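Local structure of xyloglucan-specific endo-beta-1,4-glucanase (Uncultured bacterium, 4W88) at residues E145-E149 with V220-T224; E166-I170 with I195-G199; N171-K175 with K208-I212; V267-G273 with V299-W304. The protein hydrolyses internal beta-1,4-glucosidic bonds in the backbone of xyloglucan, acting as an endo-glucanase of glycoside hydrolase family 5. The protein carries 1 engineered substitution. The contacts are given in a common frame with arbitrary orientation. Numbering follows the deposited sequence.

Interaction 1 (E145-E149 with V220-T224); sequences EGMNE and VALHT. With BGC (beta-D-glucopyranose), chain C.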
loop_
_atom_site.group_PDB
_atom_site.type_symbol
_atom_site.label_atom_id
_atom_site.label_comp_id
_atom_site.label_asym_id
_atom_site.label_seq_id
_atom_site.Cartn_x
_atom_site.Cartn_y
_atom_site.Cartn_z
ATOM N N GLU A 145 0.480 2.079 -7.648
ATOM C CA GLU A 145 1.287 2.681 -6.583
ATOM C C GLU A 145 2.743 2.306 -6.833
ATOM O O GLU A 145 3.147 1.142 -6.824
ATOM C CB GLU A 145 0.775 2.196 -5.210
ATOM C CG GLU A 145 1.551 2.767 -3.991
ATOM C CD GLU A 145 0.929 2.310 -2.651
ATOM O OE1 GLU A 145 0.034 1.425 -2.716
ATOM O OE2 GLU A 145 1.372 2.801 -1.560
ATOM N N GLY A 146 3.539 3.323 -7.198
ATOM C CA GLY A 146 4.830 3.069 -7.831
ATOM C C GLY A 146 5.839 2.267 -6.999
ATOM O O GLY A 146 6.509 1.374 -7.533
HETATM N N MSE A 147 5.857 2.563 -5.687
HETATM C CA MSE A 147 6.836 2.007 -4.752
HETATM C C MSE A 147 6.156 1.775 -3.426
HETATM O O MSE A 147 5.130 2.406 -3.102
HETATM C CB MSE A 147 8.045 2.964 -4.522
HETATM C CG MSE A 147 8.718 3.312 -5.838
HETATM SE SE MSE A 147 10.244 4.533 -5.499
HETATM C CE MSE A 147 9.270 6.216 -5.409
ATOM N N ASN A 148 6.798 0.918 -2.627
ATOM C CA ASN A 148 6.358 0.631 -1.247
ATOM C C ASN A 148 7.499 0.882 -0.291
ATOM O O ASN A 148 8.566 0.243 -0.394
ATOM C CB ASN A 148 5.933 -0.807 -1.093
ATOM C CG ASN A 148 5.384 -1.093 0.288
ATOM O OD1 ASN A 148 4.323 -0.562 0.641
ATOM N ND2 ASN A 148 6.177 -1.793 1.105
ATOM N N GLU A 149 7.315 1.866 0.580
ATOM C CA GLU A 149 8.293 2.202 1.589
ATOM C C GLU A 149 9.727 2.351 1.088
ATOM O O GLU A 149 10.635 1.769 1.652
ATOM C CB GLU A 149 8.180 1.273 2.760
ATOM C CG GLU A 149 6.809 1.284 3.405
ATOM C CD GLU A 149 6.625 0.409 4.639
ATOM O OE1 GLU A 149 7.460 -0.492 4.922
ATOM O OE2 GLU A 149 5.555 0.604 5.334
ATOM N N VAL A 220 -1.214 10.750 -3.145
ATOM C CA VAL A 220 -0.091 10.515 -2.262
ATOM C C VAL A 220 -0.456 9.424 -1.201
ATOM O O VAL A 220 -1.475 9.551 -0.513
ATOM C CB VAL A 220 0.380 11.775 -1.552
ATOM C CG1 VAL A 220 1.548 11.437 -0.612
ATOM C CG2 VAL A 220 0.771 12.835 -2.592
ATOM N N ALA A 221 0.356 8.364 -1.163
ATOM C CA ALA A 221 0.215 7.256 -0.269
ATOM C C ALA A 221 1.155 7.466 0.943
ATOM O O ALA A 221 2.341 7.894 0.816
ATOM C CB ALA A 221 0.559 5.953 -0.964
ATOM N N LEU A 222 0.566 7.160 2.091
ATOM C CA LEU A 222 1.241 7.096 3.392
ATOM C C LEU A 222 0.904 5.816 4.092
ATOM O O LEU A 222 -0.139 5.260 3.866
ATOM C CB LEU A 222 0.856 8.337 4.257
ATOM C CG LEU A 222 1.151 9.648 3.569
ATOM C CD1 LEU A 222 0.471 10.733 4.332
ATOM C CD2 LEU A 222 2.675 9.939 3.426
ATOM N N HIS A 223 1.763 5.396 5.034
ATOM C CA HIS A 223 1.452 4.302 5.909
ATOM C C HIS A 223 1.481 4.819 7.335
ATOM O O HIS A 223 2.461 5.401 7.750
ATOM C CB HIS A 223 2.441 3.161 5.794
ATOM C CG HIS A 223 2.432 2.470 4.477
ATOM N ND1 HIS A 223 3.378 1.517 4.099
ATOM C CD2 HIS A 223 1.555 2.551 3.454
ATOM C CE1 HIS A 223 3.072 1.082 2.899
ATOM N NE2 HIS A 223 1.971 1.679 2.504
ATOM N N THR A 224 0.373 4.603 8.055
ATOM C CA THR A 224 0.190 5.192 9.343
ATOM C C THR A 224 -0.383 4.177 10.310
ATOM O O THR A 224 -1.600 4.139 10.591
ATOM C CB THR A 224 -0.626 6.491 9.360
ATOM O OG1 THR A 224 -1.885 6.319 8.711
ATOM C CG2 THR A 224 0.116 7.554 8.716
HETATM C C2 BGC C . 7.572 -1.196 10.403
HETATM C C3 BGC C . 6.988 -1.373 8.993
HETATM C C4 BGC C . 5.809 -0.490 8.764
HETATM C C5 BGC C . 6.427 0.853 9.330
HETATM C C6 BGC C . 5.300 1.801 9.178
HETATM C C1 BGC C . 8.214 0.085 10.802
HETATM O O2 BGC C . 8.683 -1.962 10.347
HETATM O O3 BGC C . 6.600 -2.723 8.913
HETATM O O4 BGC C . 5.153 -0.804 7.428
HETATM O O5 BGC C . 7.104 0.798 10.704
HETATM O O6 BGC C . 5.567 3.167 9.365
#
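Ala-221, on strand 220-223, is the first residue of the second segment to touch the other: its CB lies 3.3 Å from Glu-145 OE2. The CA atoms of Glu-145 and Ala-221 are 7.9 Å apart, too far for adjacent strands, and Ile-195 of the strand between them is backbone hydrogen-bonded to Ala-221. Glu-145 points into the interior of a (beta/alpha)8 barrel, and its carboxylate, salt-bridged to Arg-59, meets Ala-221 there. Asn-148 and Glu-149 follow the fourth barrel strand, a placement consistent with the Asn-Glu pair of GH5 enzymes that carries the acid/base. Leu-222 points away, and His-223 turns back toward residues 145-149, covered more than any other residue here. Asn-148 OD1 approaches its ring edge at CE1 (3.1 Å), while Arg-59 hydrogen-bonds the same oxygen. His-223 ND1 donates to Glu-149 OE2 at 2.7 Å and 170°, a nearly linear His-carboxylate hydrogen bond. Glu-149 OE2 also accepts a hydrogen bond from BGC O4 at 2.6 Å.

Interaction 2 (E166-I170 with I195-G199); sequences ERKLI and ICTYG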
loop_
_atom_site.group_PDB
_atom_site.type_symbol
_atom_site.label_atom_id
_atom_site.label_comp_id
_atom_site.label_asym_id
_atom_site.label_seq_id
_atom_site.Cartn_x
_atom_site.Cartn_y
_atom_site.Cartn_z
ATOM N N GLU A 166 18.077 11.831 0.117
ATOM C CA GLU A 166 17.219 10.693 -0.182
ATOM C C GLU A 166 15.826 11.165 -0.595
ATOM O O GLU A 166 15.196 10.597 -1.490
ATOM C CB GLU A 166 17.141 9.761 1.010
ATOM C CG GLU A 166 18.336 8.808 1.176
ATOM C CD GLU A 166 18.211 7.933 2.399
ATOM O OE1 GLU A 166 18.093 8.543 3.506
ATOM O OE2 GLU A 166 18.138 6.678 2.243
ATOM N N ARG A 167 15.304 12.162 0.103
ATOM C CA ARG A 167 14.016 12.674 -0.235
ATOM C C ARG A 167 14.003 13.335 -1.624
ATOM O O ARG A 167 13.000 13.202 -2.316
ATOM C CB ARG A 167 13.480 13.590 0.841
ATOM C CG ARG A 167 13.186 12.837 2.118
ATOM C CD ARG A 167 12.421 13.679 3.103
ATOM N NE ARG A 167 13.156 14.782 3.652
ATOM C CZ ARG A 167 13.904 14.770 4.767
ATOM N NH1 ARG A 167 14.102 13.686 5.434
ATOM N NH2 ARG A 167 14.484 15.888 5.163
ATOM N N LYS A 168 15.088 14.017 -2.025
ATOM C CA LYS A 168 15.234 14.471 -3.426
ATOM C C LYS A 168 15.156 13.297 -4.419
ATOM O O LYS A 168 14.502 13.407 -5.459
ATOM C CB LYS A 168 16.493 15.377 -3.683
ATOM C CG LYS A 168 16.605 16.687 -2.910
ATOM C CD LYS A 168 17.781 17.579 -3.425
ATOM C CE LYS A 168 19.148 17.249 -2.791
ATOM N NZ LYS A 168 19.508 17.940 -1.496
ATOM N N LEU A 169 15.850 12.190 -4.102
ATOM C CA LEU A 169 15.837 10.989 -4.936
ATOM C C LEU A 169 14.425 10.420 -5.031
ATOM O O LEU A 169 13.999 10.006 -6.109
ATOM C CB LEU A 169 16.811 9.949 -4.379
ATOM C CG LEU A 169 16.767 8.553 -4.987
ATOM C CD1 LEU A 169 17.154 8.600 -6.481
ATOM C CD2 LEU A 169 17.693 7.613 -4.260
ATOM N N ILE A 170 13.682 10.428 -3.932
ATOM C CA ILE A 170 12.288 9.915 -3.955
ATOM C C ILE A 170 11.475 10.742 -4.938
ATOM O O ILE A 170 10.716 10.211 -5.760
ATOM C CB ILE A 170 11.642 9.948 -2.598
ATOM C CG1 ILE A 170 12.336 8.892 -1.701
ATOM C CG2 ILE A 170 10.134 9.651 -2.746
ATOM C CD1 ILE A 170 12.424 7.436 -2.153
ATOM N N ILE A 195 1.857 8.084 -5.736
ATOM C CA ILE A 195 3.235 8.316 -5.413
ATOM C C ILE A 195 3.382 8.194 -3.886
ATOM O O ILE A 195 2.390 8.010 -3.155
ATOM C CB ILE A 195 3.716 9.693 -5.936
ATOM C CG1 ILE A 195 3.017 10.862 -5.250
ATOM C CG2 ILE A 195 3.666 9.742 -7.460
ATOM C CD1 ILE A 195 3.684 12.221 -5.468
ATOM N N CYS A 196 4.592 8.368 -3.364
ATOM C CA CYS A 196 4.802 8.220 -1.936
ATOM C C CYS A 196 5.934 9.089 -1.436
ATOM O O CYS A 196 6.763 9.585 -2.210
ATOM C CB CYS A 196 5.080 6.740 -1.573
ATOM S SG CYS A 196 6.583 6.054 -2.244
ATOM N N THR A 197 5.970 9.248 -0.105
ATOM C CA THR A 197 7.105 9.784 0.573
ATOM C C THR A 197 8.171 8.707 0.848
ATOM O O THR A 197 7.923 7.510 0.735
ATOM C CB THR A 197 6.666 10.333 1.931
ATOM O OG1 THR A 197 5.973 9.279 2.584
ATOM C CG2 THR A 197 5.784 11.604 1.817
ATOM N N TYR A 198 9.351 9.158 1.256
ATOM C CA TYR A 198 10.411 8.246 1.691
ATOM C C TYR A 198 9.813 7.360 2.796
ATOM O O TYR A 198 9.192 7.878 3.751
ATOM C CB TYR A 198 11.575 9.026 2.294
ATOM C CG TYR A 198 12.721 8.147 2.700
ATOM C CD1 TYR A 198 12.754 7.453 3.946
ATOM C CD2 TYR A 198 13.817 7.971 1.859
ATOM C CE1 TYR A 198 13.846 6.631 4.249
ATOM C CE2 TYR A 198 14.920 7.197 2.211
ATOM C CZ TYR A 198 14.951 6.548 3.394
ATOM O OH TYR A 198 16.042 5.780 3.704
ATOM N N GLY A 199 9.952 6.039 2.667
ATOM C CA GLY A 199 9.403 5.118 3.663
ATOM C C GLY A 199 7.897 5.109 3.864
ATOM O O GLY A 199 7.436 4.534 4.869
#
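Helix 164-182 and strand 193-196 are the last two elements of a beta-alpha-beta unit of the (beta/alpha)8 barrel, and here one turn of that helix packs on the end of the strand and the loop that follows. Glu-166 and Ile-170 both direct their CA-to-CB bonds toward residues 195-199, as expected for positions four apart, linked by the helical bond Ile-170 N to Glu-166 O of 2.9 Å. Tyr-198 provides the largest buried area, 111 Å². Chi1 t sends its ring obliquely back along the helix, from Ile-170 toward Glu-166; chi2 of -83° sets its tilt. Ile-170 has chi1 and chi2 both m: CG1 meets Tyr-198 CD2 at 4.0 Å, and CG2 comes within 3.4 Å of Cys-196 O, so the residue lies against both side chain and backbone. Arg-167 contributes its aliphatic part, with CG 4.1 Å from Tyr-198 CB; chi3 near -68° and chi4 near -90° bend the guanidinium, which forms a salt bridge with Asp-209. Thr-197 points away from the helix, its hydroxyl hydrogen-bonded to Asn-201 O. The phenol of Tyr-198 is also hydrogen-bonded to Met-152 N, tying the loop after strand 142-145 to this one. Glu-166, with chi1 m and chi2 t, presents OE2 near the ring plane, at its edge, and Tyr-198 OH donates to Glu-166 OE2 over 2.7 Å.

Interaction 3 (N171-K175 with K208-I212); sequences NAMNK and KDLEI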
loop_
_atom_site.group_PDB
_atom_site.type_symbol
_atom_site.label_atom_id
_atom_site.label_comp_id
_atom_site.label_asym_id
_atom_site.label_seq_id
_atom_site.Cartn_x
_atom_site.Cartn_y
_atom_site.Cartn_z
ATOM N N ASN A 171 11.661 12.060 -4.882
ATOM C CA ASN A 171 10.939 12.904 -5.846
ATOM C C ASN A 171 11.263 12.557 -7.331
ATOM O O ASN A 171 10.341 12.525 -8.165
ATOM C CB ASN A 171 11.119 14.433 -5.621
ATOM C CG ASN A 171 10.564 14.887 -4.304
ATOM O OD1 ASN A 171 9.570 14.367 -3.801
ATOM N ND2 ASN A 171 11.254 15.834 -3.689
ATOM N N ALA A 172 12.543 12.314 -7.620
ATOM C CA ALA A 172 12.957 11.910 -8.953
ATOM C C ALA A 172 12.344 10.562 -9.350
ATOM O O ALA A 172 11.871 10.379 -10.439
ATOM C CB ALA A 172 14.474 11.823 -9.021
HETATM N N MSE A 173 12.281 9.645 -8.408
HETATM C CA MSE A 173 11.757 8.287 -8.657
HETATM C C MSE A 173 10.244 8.373 -8.914
HETATM O O MSE A 173 9.731 7.691 -9.790
HETATM C CB MSE A 173 12.109 7.263 -7.536
HETATM C CG MSE A 173 13.622 7.029 -7.579
HETATM SE SE MSE A 173 14.163 5.701 -6.235
HETATM C CE MSE A 173 13.657 4.067 -7.217
ATOM N N ASN A 174 9.525 9.161 -8.107
ATOM C CA ASN A 174 8.057 9.360 -8.302
ATOM C C ASN A 174 7.826 9.848 -9.756
ATOM O O ASN A 174 6.898 9.403 -10.435
ATOM C CB ASN A 174 7.464 10.355 -7.287
ATOM C CG ASN A 174 7.231 9.739 -5.921
ATOM O OD1 ASN A 174 7.028 8.508 -5.786
ATOM N ND2 ASN A 174 7.264 10.582 -4.893
ATOM N N LYS A 175 8.646 10.810 -10.205
ATOM C CA LYS A 175 8.515 11.363 -11.565
ATOM C C LYS A 175 8.774 10.332 -12.614
ATOM O O LYS A 175 8.106 10.315 -13.640
ATOM C CB LYS A 175 9.452 12.570 -11.869
ATOM C CG LYS A 175 9.304 13.672 -10.967
ATOM C CD LYS A 175 9.868 14.954 -11.559
ATOM C CE LYS A 175 10.535 15.682 -10.417
ATOM N NZ LYS A 175 10.847 17.105 -10.685
ATOM N N LYS A 208 7.150 18.090 4.052
ATOM C CA LYS A 208 7.683 19.375 3.579
ATOM C C LYS A 208 8.553 19.177 2.330
ATOM O O LYS A 208 8.543 20.000 1.447
ATOM C CB LYS A 208 8.456 20.084 4.700
ATOM C CG LYS A 208 9.004 21.438 4.368
ATOM C CD LYS A 208 9.720 22.037 5.592
ATOM C CE LYS A 208 8.765 22.348 6.750
ATOM N NZ LYS A 208 9.388 23.109 7.881
ATOM N N ASP A 209 9.259 18.070 2.209
ATOM C CA ASP A 209 10.148 17.897 1.053
ATOM C C ASP A 209 9.508 17.214 -0.132
ATOM O O ASP A 209 10.176 17.006 -1.122
ATOM C CB ASP A 209 11.400 17.087 1.441
ATOM C CG ASP A 209 12.422 17.923 2.193
ATOM O OD1 ASP A 209 12.274 19.165 2.251
ATOM O OD2 ASP A 209 13.373 17.359 2.749
ATOM N N LEU A 210 8.280 16.758 -0.021
ATOM C CA LEU A 210 7.651 15.990 -1.100
ATOM C C LEU A 210 7.220 16.913 -2.220
ATOM O O LEU A 210 6.432 17.818 -2.025
ATOM C CB LEU A 210 6.410 15.253 -0.611
ATOM C CG LEU A 210 5.685 14.373 -1.640
ATOM C CD1 LEU A 210 6.485 13.116 -1.978
ATOM C CD2 LEU A 210 4.338 13.989 -1.101
ATOM N N GLU A 211 7.729 16.666 -3.414
ATOM C CA GLU A 211 7.307 17.413 -4.609
ATOM C C GLU A 211 5.980 16.911 -5.087
ATOM O O GLU A 211 5.758 15.687 -5.176
ATOM C CB GLU A 211 8.317 17.187 -5.713
ATOM C CG GLU A 211 8.141 18.053 -6.906
ATOM C CD GLU A 211 9.232 17.829 -7.921
ATOM O OE1 GLU A 211 10.382 17.444 -7.545
ATOM O OE2 GLU A 211 8.903 18.009 -9.107
ATOM N N ILE A 212 5.069 17.830 -5.376
ATOM C CA ILE A 212 3.762 17.413 -5.845
ATOM C C ILE A 212 3.744 17.541 -7.368
ATOM O O ILE A 212 3.843 18.635 -7.914
ATOM C CB ILE A 212 2.661 18.312 -5.263
ATOM C CG1 ILE A 212 2.755 18.371 -3.728
ATOM C CG2 ILE A 212 1.288 17.900 -5.776
ATOM C CD1 ILE A 212 2.660 17.035 -3.053
HETATM O O HOH W 1 7.376 13.512 -5.459
#
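Glu-211 and Asn-171 lose the most surface in this contact, 74 and 71 Å², and their CA atoms, 5.9 Å apart, are the nearest pair. The side-chain carboxamide of Asn-171 engages residues 208-212 at two points: OD1 accepts a hydrogen bond from Glu-211 N at 3.0 Å (171°), and ND2 donates to Asp-209 O at 3.0 Å (170°). Both bonds are nearly straight, so the carboxamide acts on residues 209 and 211 much as a neighbouring peptide group would; Leu-210 lies between them, its CA 3.7 Å from Asn-171 OD1. In the (beta/alpha)8 barrel this joins helix 164-182, on the outside, to the loop that leads from helix 204-208 into strand 218-223. Lys-175, third in buried area, stands one helical turn beyond Asn-171, its N hydrogen-bonded to Asn-171 O at 3.2 Å. Its CA-to-CB bond points sideways, but the long side chain brings NZ to 2.7 Å from Glu-211 OE2, a salt bridge at the more exposed margin of the contact. On the inner side one water donates to Asn-171 OD1 (2.9 Å) and to Glu-211 O (2.7 Å) and accepts from Asn-174 ND2 (3.0 Å), a group also hydrogen-bonded to Cys-196 O.

Interaction 4 (V267-G273 with V299-W304); sequences VVITETG and VKCFIW
Strands 267-272 and 300-304, the seventh and eighth of a (beta/alpha)8 barrel, run parallel, joined by helix 280-295 in a beta-alpha-beta unit. Their axes approach to 4.5 Å at -27°. Residues up to Ile-269, and from Lys-300 on, are extended. Ile-269 pairs with Cys-301 (CA-CA 4.4 Å): Ile-269 N donates to Lys-300 O at 3.0 Å and Phe-302 N to Ile-269 O at 2.8 Å. Thr-270 then takes phi/psi -84/-10, and Thr-272 N donates weakly to Phe-302 O at 3.2 Å. Thr-270 and Glu-271 together stand opposite Phe-302, a beta bulge: beyond it Trp-304 N donates to Thr-272 O at 2.8 Å, one residue later than an unbroken register would give. Glu-271, within the bulge, is hydrogen-bonded to Tyr-225 OH; its position is consistent with the GH5 nucleophile. On the face toward the helices, Val-299 (chi1 t) wedges CG1 between Val-267 CG1 (4.4 Å) and Ile-269 CG1 (4.2 Å; m/m). Thr-272 (chi1 t) sets CG2 between Cys-301 CB (4.1 Å) and Ile-303 CD1 (3.6 Å; m/m). On the other face Val-268 CG1 abuts Phe-302 CE1 (chi1 m) at 3.7 Å. Trp-304 is chi1 t; Gly-273, at 149/174, has no CB to strike the preceding carbonyl. At the opposite end a water donates to Val-267 O at 2.7 Å and accepts a hydrogen bond from Lys-300 N at 2.9 Å.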
loop_
_atom_site.group_PDB
_atom_site.type_symbol
_atom_site.label_atom_id
_atom_site.label_comp_id
_atom_site.label_asym_id
_atom_site.label_seq_id
_atom_site.Cartn_x
_atom_site.Cartn_y
_atom_site.Cartn_z
ATOM N N VAL A 267 -4.980 12.069 -0.776
ATOM C CA VAL A 267 -4.208 11.213 0.083
ATOM C C VAL A 267 -4.921 9.896 0.310
ATOM O O VAL A 267 -6.151 9.860 0.507
ATOM C CB VAL A 267 -3.951 11.873 1.461
ATOM C CG1 VAL A 267 -3.183 10.949 2.383
ATOM C CG2 VAL A 267 -3.140 13.086 1.209
ATOM N N VAL A 268 -4.136 8.825 0.252
ATOM C CA VAL A 268 -4.613 7.459 0.477
ATOM C C VAL A 268 -3.670 6.782 1.500
ATOM O O VAL A 268 -2.444 6.787 1.348
ATOM C CB VAL A 268 -4.649 6.569 -0.826
ATOM C CG1 VAL A 268 -5.359 5.254 -0.439
ATOM C CG2 VAL A 268 -5.395 7.218 -1.919
ATOM N N ILE A 269 -4.233 6.234 2.574
ATOM C CA ILE A 269 -3.468 5.414 3.527
ATOM C C ILE A 269 -3.425 3.956 3.021
ATOM O O ILE A 269 -4.376 3.208 3.241
ATOM C CB ILE A 269 -3.996 5.510 4.961
ATOM C CG1 ILE A 269 -4.134 6.987 5.404
ATOM C CG2 ILE A 269 -3.135 4.692 5.841
ATOM C CD1 ILE A 269 -2.860 7.801 5.389
ATOM N N THR A 270 -2.322 3.554 2.371
ATOM C CA THR A 270 -2.310 2.297 1.708
ATOM C C THR A 270 -1.981 1.125 2.602
ATOM O O THR A 270 -2.135 -0.035 2.175
ATOM C CB THR A 270 -1.466 2.313 0.404
ATOM O OG1 THR A 270 -0.097 2.659 0.698
ATOM C CG2 THR A 270 -2.068 3.308 -0.590
ATOM N N GLU A 271 -1.542 1.409 3.838
ATOM C CA GLU A 271 -1.439 0.363 4.882
ATOM C C GLU A 271 -1.645 1.001 6.258
ATOM O O GLU A 271 -1.148 2.088 6.556
ATOM C CB GLU A 271 -0.073 -0.329 4.916
ATOM C CG GLU A 271 0.294 -1.237 3.761
ATOM C CD GLU A 271 1.662 -1.822 3.905
ATOM O OE1 GLU A 271 2.122 -1.999 5.088
ATOM O OE2 GLU A 271 2.268 -2.210 2.878
ATOM N N THR A 272 -2.428 0.286 7.058
ATOM C CA THR A 272 -2.552 0.479 8.486
ATOM C C THR A 272 -3.172 -0.802 9.061
ATOM O O THR A 272 -3.488 -1.762 8.335
ATOM C CB THR A 272 -3.394 1.725 8.814
ATOM O OG1 THR A 272 -3.300 2.027 10.248
ATOM C CG2 THR A 272 -4.829 1.537 8.379
ATOM N N GLY A 273 -3.319 -0.840 10.382
ATOM C CA GLY A 273 -3.853 -2.017 11.070
ATOM C C GLY A 273 -3.241 -2.123 12.463
ATOM O O GLY A 273 -2.368 -1.329 12.821
ATOM N N VAL A 299 -10.798 10.533 3.767
ATOM C CA VAL A 299 -9.563 9.826 3.384
ATOM C C VAL A 299 -9.782 8.340 3.593
ATOM O O VAL A 299 -10.312 7.911 4.630
ATOM C CB VAL A 299 -8.362 10.350 4.209
ATOM C CG1 VAL A 299 -7.092 9.557 3.930
ATOM C CG2 VAL A 299 -8.150 11.829 3.923
ATOM N N LYS A 300 -9.379 7.559 2.604
ATOM C CA LYS A 300 -9.562 6.114 2.615
ATOM C C LYS A 300 -8.288 5.397 3.078
ATOM O O LYS A 300 -7.158 5.929 2.892
ATOM C CB LYS A 300 -9.980 5.638 1.231
ATOM C CG LYS A 300 -11.175 6.404 0.649
ATOM C CD LYS A 300 -12.434 6.208 1.518
ATOM C CE LYS A 300 -13.588 7.011 0.951
ATOM N NZ LYS A 300 -14.704 6.790 1.869
ATOM N N CYS A 301 -8.481 4.218 3.660
ATOM C CA CYS A 301 -7.365 3.406 4.072
ATOM C C CYS A 301 -7.562 1.976 3.605
ATOM O O CYS A 301 -8.696 1.513 3.326
ATOM C CB CYS A 301 -7.172 3.451 5.612
ATOM S SG CYS A 301 -8.469 2.784 6.618
ATOM N N PHE A 302 -6.420 1.279 3.570
ATOM C CA PHE A 302 -6.340 -0.127 3.245
ATOM C C PHE A 302 -5.670 -0.876 4.390
ATOM O O PHE A 302 -4.535 -0.555 4.775
ATOM C CB PHE A 302 -5.515 -0.335 1.957
ATOM C CG PHE A 302 -6.159 0.125 0.684
ATOM C CD1 PHE A 302 -6.389 1.490 0.439
ATOM C CD2 PHE A 302 -6.558 -0.785 -0.284
ATOM C CE1 PHE A 302 -7.001 1.911 -0.735
ATOM C CE2 PHE A 302 -7.174 -0.345 -1.450
ATOM C CZ PHE A 302 -7.428 0.974 -1.668
ATOM N N ILE A 303 -6.332 -1.899 4.908
ATOM C CA ILE A 303 -5.849 -2.612 6.102
ATOM C C ILE A 303 -4.877 -3.711 5.678
ATOM O O ILE A 303 -5.140 -4.461 4.732
ATOM C CB ILE A 303 -7.066 -3.203 6.896
ATOM C CG1 ILE A 303 -8.102 -2.143 7.183
ATOM C CG2 ILE A 303 -6.566 -3.906 8.149
ATOM C CD1 ILE A 303 -7.514 -0.855 7.839
ATOM N N TRP A 304 -3.726 -3.790 6.356
ATOM C CA TRP A 304 -2.769 -4.838 6.108
ATOM C C TRP A 304 -3.231 -6.218 6.673
ATOM O O TRP A 304 -3.547 -6.332 7.876
ATOM C CB TRP A 304 -1.425 -4.473 6.727
ATOM C CG TRP A 304 -0.406 -5.528 6.382
ATOM C CD1 TRP A 304 0.198 -6.433 7.227
ATOM C CD2 TRP A 304 0.184 -5.718 5.078
ATOM N NE1 TRP A 304 1.066 -7.225 6.508
ATOM C CE2 TRP A 304 1.107 -6.784 5.195
ATOM C CE3 TRP A 304 0.002 -5.100 3.849
ATOM C CZ2 TRP A 304 1.830 -7.267 4.090
ATOM C CZ3 TRP A 304 0.724 -5.532 2.800
ATOM C CH2 TRP A 304 1.620 -6.593 2.906
HETATM O O HOH W 2 -8.375 8.481 0.083
#

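In the fold
From the N terminus, residues 145-149 leave the fourth barrel strand, and interaction 1 closes the widest loop when the chain returns at 220-224. Interactions 2 and 3 are nested inside that loop and cross each other: 2 closes when helix 164-182 meets the end of strand 193-196, and 3 when the same helix meets the loop before strand 218-223. Their centres are 6 Å apart, and the salt bridge Arg-167 NE to Asp-209 OD2, 2.7 Å, links them. Interaction 4 comes later, in series, closing the loop through helix 280-295 by pairing the seventh and eighth strands. It touches interaction 1 inside the barrel, where Glu-145 OE2 lies 2.7 Å from Thr-270 OG1.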